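Local coordinates for protein aminotransferase, class I (PDB 2O1B) that probably transfers amino groups between amino acids and 2-oxo acids, using pyridoxal-5'-phosphate as cofactor, at residues A[196-200]-A[201-205]; A[321-325]-A[326-330]; A[364-367]-A[368-371]. All blocks are in the same frame, centred on the assembly; numbering follows the deposited sequence.

In the fold
The three contacts illustrate how a chain turns where regular structure begins or ends. Contact 1 starts helix 200-210, beside the mixed seven-stranded sheet of the pyridoxal-phosphate domain; contact 2 ends helix 302-325; contact 3 turns the chain after strand 365-366. Contact 2 runs into strand 330-331 and contact 3 contains strand 365-366, the two outermost strands, within this chain, of one antiparallel four-stranded sheet. Centres of contacts 1 and 2 lie 28 Å apart, of 1 and 3 24 Å, of 2 and 3 20 Å, and none touches another. The Phe370 side chain is about 8 Å from a bound pyridoxal-5'-phosphate and that of Phe203 about 12 Å, whereas contact 2 is peripheral.

Contact 1 (A[196-200]-A[201-205]); sequences STATK and EVFDE
The Phe203 ring carries Ala198 on one face: the methyl CB of Ala198 sits 4.2 Å from the centroid of the Phe203 ring, a CH-pi contact displaced toward the rim at CZ and CE2. Outside the contact, His219 meets the same ring edge-to-face. Ala198 CB also touches Val202 CG2, at 3.8 Å, so one small side chain from the incoming loop packs against two consecutive residues of the first helical turn.

This is the N-terminal start of helix 200-210, with Thr199 as N-cap. Its OG1 lies between backbone N and carbonyl carbon (chi1 69°), where it accepts a weak bond from Val202 N at 3.3 Å. The main-chain grip is firmer: Phe203 N reaches Thr199 O at 3.2 Å, nearly straight at the hydrogen (165°), and Asp204 N reaches Lys200 O at 2.8 Å in the plane of that carbonyl. Thr199 N, by contrast, is buried without a partner.

A water joins the cap hydroxyl to the helix: it lies 2.8 Å from Thr199 OG1 and donates to Glu201 OE2 at 2.6 Å. The Glu201 chain bends back at chi2 (71°) to bring its carboxylate there. The charges of Glu201 and Asp204, both in the first turn, would probably interact favourably with the partial positive charge of the helix N-terminus. Asp204 OD2 is bonded to Ser238 OG, which also makes a weak bond to Lys200 O.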
# COMPACT_ATOMS: atom_id res chain seq x y z
N SER A 196 6.91 15.75 22.81
CA SER A 196 5.97 15.90 23.91
C SER A 196 5.28 14.57 24.17
O SER A 196 5.02 13.82 23.23
CB SER A 196 4.91 16.94 23.54
OG SER A 196 5.49 18.16 23.11
N THR A 197 4.97 14.30 25.44
CA THR A 197 4.30 13.06 25.84
C THR A 197 2.92 13.35 26.44
O THR A 197 2.64 14.49 26.84
CB THR A 197 5.14 12.26 26.85
OG1 THR A 197 5.53 13.10 27.94
CG2 THR A 197 6.39 11.66 26.17
N ALA A 198 2.07 12.33 26.48
CA ALA A 198 0.75 12.46 27.09
C ALA A 198 0.68 11.67 28.39
O ALA A 198 1.58 10.89 28.71
CB ALA A 198 -0.33 12.00 26.14
N THR A 199 -0.38 11.91 29.16
CA THR A 199 -0.66 11.08 30.32
C THR A 199 -2.05 10.49 30.21
O THR A 199 -2.86 10.92 29.37
CB THR A 199 -0.56 11.86 31.65
OG1 THR A 199 -1.64 12.79 31.73
CG2 THR A 199 0.77 12.59 31.76
N LYS A 200 -2.32 9.50 31.05
CA LYS A 200 -3.64 8.89 31.08
C LYS A 200 -4.70 9.99 31.15
O LYS A 200 -5.71 9.93 30.45
CB LYS A 200 -3.77 7.95 32.27
CG LYS A 200 -5.16 7.33 32.42
CD LYS A 200 -5.15 6.22 33.45
CE LYS A 200 -6.32 5.27 33.23
NZ LYS A 200 -6.17 4.04 34.03
N GLU A 201 -4.44 10.99 31.98
CA GLU A 201 -5.38 12.07 32.24
C GLU A 201 -5.62 12.97 31.03
O GLU A 201 -6.74 13.45 30.84
CB GLU A 201 -4.94 12.91 33.44
CG GLU A 201 -5.07 12.20 34.81
CD GLU A 201 -4.06 11.07 35.00
OE1 GLU A 201 -4.42 10.03 35.59
OE2 GLU A 201 -2.91 11.21 34.55
N VAL A 202 -4.59 13.22 30.22
CA VAL A 202 -4.82 14.06 29.03
C VAL A 202 -5.67 13.30 27.99
O VAL A 202 -6.47 13.90 27.28
CB VAL A 202 -3.55 14.78 28.42
CG1 VAL A 202 -2.32 14.69 29.34
CG2 VAL A 202 -3.23 14.33 27.01
N PHE A 203 -5.52 11.98 27.96
CA PHE A 203 -6.39 11.13 27.14
C PHE A 203 -7.81 11.11 27.73
O PHE A 203 -8.79 11.19 26.99
CB PHE A 203 -5.81 9.72 26.95
CG PHE A 203 -4.65 9.64 25.96
CD1 PHE A 203 -4.67 10.37 24.77
CD2 PHE A 203 -3.55 8.82 26.21
CE1 PHE A 203 -3.61 10.30 23.86
CE2 PHE A 203 -2.49 8.73 25.31
CZ PHE A 203 -2.52 9.48 24.13
N ASP A 204 -7.91 11.03 29.06
CA ASP A 204 -9.22 11.10 29.72
C ASP A 204 -9.99 12.34 29.25
O ASP A 204 -11.18 12.25 28.95
CB ASP A 204 -9.10 11.11 31.24
CG ASP A 204 -8.66 9.75 31.81
OD1 ASP A 204 -8.30 9.68 33.00
OD2 ASP A 204 -8.70 8.75 31.07
N GLU A 205 -9.30 13.48 29.20
CA GLU A 205 -9.94 14.76 28.88
C GLU A 205 -10.44 14.79 27.43
O GLU A 205 -11.53 15.29 27.15
CB GLU A 205 -8.99 15.93 29.15
CG GLU A 205 -9.72 17.28 29.19
CD GLU A 205 -8.80 18.49 29.26
OE1 GLU A 205 -7.58 18.34 29.47
OE2 GLU A 205 -9.31 19.63 29.09
O HOH W 1 -1.72 13.55 34.41

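Contact 2 (A[321-325]-A[326-330]); sequences AMLAK and ADLPF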
# COMPACT_ATOMS: atom_id res chain seq x y z
N ALA A 321 22.44 18.20 27.54
CA ALA A 321 23.42 18.72 28.51
C ALA A 321 24.38 19.69 27.83
O ALA A 321 24.61 20.79 28.33
CB ALA A 321 24.19 17.58 29.17
N MSE A 322 24.92 19.27 26.69
CA MSE A 322 25.74 20.12 25.82
C MSE A 322 25.02 21.42 25.47
O MSE A 322 25.60 22.50 25.55
CB MSE A 322 26.11 19.39 24.53
CG MSE A 322 27.06 18.21 24.70
SE MSE A 322 28.77 18.72 25.49
CE MSE A 322 29.41 19.99 24.13
N LEU A 323 23.75 21.31 25.08
CA LEU A 323 22.98 22.49 24.67
C LEU A 323 22.73 23.44 25.84
O LEU A 323 22.95 24.64 25.73
CB LEU A 323 21.67 22.07 24.00
CG LEU A 323 21.74 21.33 22.66
CD1 LEU A 323 20.35 20.93 22.18
CD2 LEU A 323 22.46 22.15 21.58
N ALA A 324 22.28 22.88 26.96
CA ALA A 324 21.95 23.68 28.14
C ALA A 324 23.16 24.42 28.71
O ALA A 324 23.04 25.57 29.15
CB ALA A 324 21.30 22.80 29.20
N LYS A 325 24.32 23.78 28.69
CA LYS A 325 25.56 24.37 29.20
C LYS A 325 26.00 25.60 28.41
O LYS A 325 26.60 26.53 28.97
CB LYS A 325 26.68 23.34 29.22
CG LYS A 325 26.68 22.43 30.45
CD LYS A 325 27.99 21.66 30.55
CE LYS A 325 27.99 20.66 31.72
NZ LYS A 325 27.14 19.46 31.45
N ALA A 326 25.71 25.60 27.11
CA ALA A 326 26.08 26.70 26.23
C ALA A 326 24.92 27.68 26.00
O ALA A 326 24.99 28.56 25.15
CB ALA A 326 26.61 26.17 24.90
N ASP A 327 23.86 27.51 26.80
CA ASP A 327 22.67 28.36 26.73
C ASP A 327 22.07 28.44 25.32
O ASP A 327 21.78 29.53 24.82
CB ASP A 327 22.95 29.78 27.28
CG ASP A 327 23.23 29.79 28.78
OD1 ASP A 327 22.46 29.18 29.55
OD2 ASP A 327 24.23 30.43 29.20
N LEU A 328 21.90 27.28 24.68
CA LEU A 328 21.12 27.16 23.46
C LEU A 328 19.71 26.77 23.90
O LEU A 328 19.55 25.77 24.59
CB LEU A 328 21.67 26.06 22.55
CG LEU A 328 22.97 26.11 21.72
CD1 LEU A 328 22.70 26.53 20.29
CD2 LEU A 328 24.08 26.95 22.32
N PRO A 329 18.69 27.57 23.53
CA PRO A 329 17.29 27.28 23.92
C PRO A 329 16.63 26.13 23.14
O PRO A 329 16.53 26.18 21.91
CB PRO A 329 16.57 28.60 23.63
CG PRO A 329 17.38 29.24 22.55
CD PRO A 329 18.81 28.81 22.75
N PHE A 330 16.17 25.11 23.87
CA PHE A 330 15.48 23.98 23.27
C PHE A 330 14.25 23.61 24.11
O PHE A 330 14.10 24.08 25.25
CB PHE A 330 16.43 22.78 23.14
CG PHE A 330 17.00 22.31 24.47
CD1 PHE A 330 16.36 21.32 25.20
CD2 PHE A 330 18.17 22.87 24.98
CE1 PHE A 330 16.88 20.89 26.43
CE2 PHE A 330 18.69 22.45 26.20
CZ PHE A 330 18.05 21.46 26.92
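A Schellman motif ends helix 302-325 here, and Leu323 and Leu328 are the residues that close it. Leu328 N donates to Leu323 O at 3.0 Å, almost straight at the hydrogen (171°), although the donor is tilted out of the carbonyl plane. One step inward, Asp327 N donates to Ala324 O at 3.2 Å, approaching from above that carbonyl rather than along a lone pair. Asp327 is the C-prime residue: its positive phi of 54° puts it in the left-handed region, and this reverses the chain after Ala326 has left helical geometry. Ala326 N is shared weakly between Met322 O and Leu323 O.

The apolar part of the motif follows from the same fold-back. Leu323 CD2 meets Leu328 CG at 4.0 Å, the two side chains crossing at about a right angle. Phe330, two residues farther on, then turns its ring back to the helix. A chi1 of 60° tucks Phe330 CG over its own main chain, flanked by N and C, and the CD2-CE2 side of the ring comes against the last turn: Phe330 CD2 lies 3.7 Å from Leu323 CB, and Phe330 CE2 is 4.0 Å from Ala324 CB. The backbone of Ala324 lies at the ring edge. Around the turn, Leu328 packs on Ala400 and Tyr403, while Phe330 also touches Val339 of the neighbouring strand 338-342.

Chemically, the fold-back gives the carbonyls of Leu323 and Ala324 amide donors although the helix stops. Asp327 OD1 lies 3.7 Å from Ala324 O, and a carboxylate beside the negative end of a helix would probably be somewhat disfavoured as an anion.

Contact 3 (A[364-367]-A[368-371]); sequences VAPG and KPFG
Phe370 N donates to Gly367 O at 3.0 Å, with the donor 46° out of the carbonyl plane and so not on a lone pair. This bond belongs to the 3-10 turn 368-370, which follows strand 365-366, an outermost strand of the antiparallel four-stranded sheet. Gly371 N continues the pattern with a bond to Lys368 O.

The Phe370 side chain swings back toward the strand, its CG beside its own backbone N (chi1 -60°). As a result the CD2-CE2 edge of the ring is turned to the strand: Pro366 O lies near the ring plane, 3.3 Å from Phe370 CD2, and Ala365 CB touches Phe370 CE2 at 4.1 Å. Two prolines frame the bend: Pro366 CG meets Pro369 CD at 4.1 Å, the two side chains crossing at about a right angle.

Beyond the turn, Phe370 packs on Asn192 of the pyridoxal-5'-phosphate pocket and on Pro193 and Arg379, and its backbone bonds to Gly142. The ring thus touches a residue that lines the cofactor pocket, consistent with a second-shell position. On the strand side, Pro369 CD closes on the carbonyl of Pro366, 3.4 Å from Pro366 O.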
# COMPACT_ATOMS: atom_id res chain seq x y z
N VAL A 364 19.37 19.34 9.32
CA VAL A 364 18.30 19.22 10.29
C VAL A 364 16.97 19.29 9.57
O VAL A 364 16.92 19.64 8.38
CB VAL A 364 18.35 20.33 11.40
CG1 VAL A 364 19.65 20.24 12.21
CG2 VAL A 364 18.15 21.74 10.81
N ALA A 365 15.91 18.96 10.28
CA ALA A 365 14.58 19.14 9.76
C ALA A 365 14.03 20.49 10.22
O ALA A 365 13.89 20.73 11.43
CB ALA A 365 13.67 18.00 10.21
N PRO A 366 13.71 21.37 9.27
CA PRO A 366 13.10 22.65 9.59
C PRO A 366 11.72 22.45 10.20
O PRO A 366 10.98 21.55 9.80
CB PRO A 366 12.98 23.34 8.22
CG PRO A 366 12.98 22.23 7.23
CD PRO A 366 13.91 21.21 7.81
N GLY A 367 11.37 23.29 11.16
CA GLY A 367 10.06 23.21 11.80
C GLY A 367 8.89 23.51 10.88
O GLY A 367 7.77 23.10 11.17
N LYS A 368 9.14 24.23 9.78
CA LYS A 368 8.05 24.76 8.95
C LYS A 368 7.02 23.72 8.48
O LYS A 368 5.83 23.89 8.74
CB LYS A 368 8.55 25.61 7.77
CG LYS A 368 7.42 26.12 6.87
CD LYS A 368 7.81 27.40 6.13
CE LYS A 368 6.77 27.79 5.09
NZ LYS A 368 5.39 27.85 5.66
N PRO A 369 7.47 22.65 7.78
CA PRO A 369 6.53 21.62 7.34
C PRO A 369 5.73 20.94 8.46
O PRO A 369 4.73 20.30 8.18
CB PRO A 369 7.44 20.59 6.64
CG PRO A 369 8.80 20.88 7.11
CD PRO A 369 8.84 22.35 7.34
N PHE A 370 6.16 21.09 9.71
CA PHE A 370 5.41 20.55 10.85
C PHE A 370 4.29 21.48 11.30
O PHE A 370 3.46 21.12 12.16
CB PHE A 370 6.37 20.23 11.99
CG PHE A 370 7.43 19.23 11.63
CD1 PHE A 370 7.14 17.87 11.60
CD2 PHE A 370 8.73 19.65 11.31
CE1 PHE A 370 8.11 16.94 11.25
CE2 PHE A 370 9.71 18.72 10.97
CZ PHE A 370 9.41 17.37 10.94
N GLY A 371 4.23 22.66 10.69
CA GLY A 371 3.18 23.63 10.94
C GLY A 371 3.74 25.01 11.22
O GLY A 371 4.95 25.16 11.45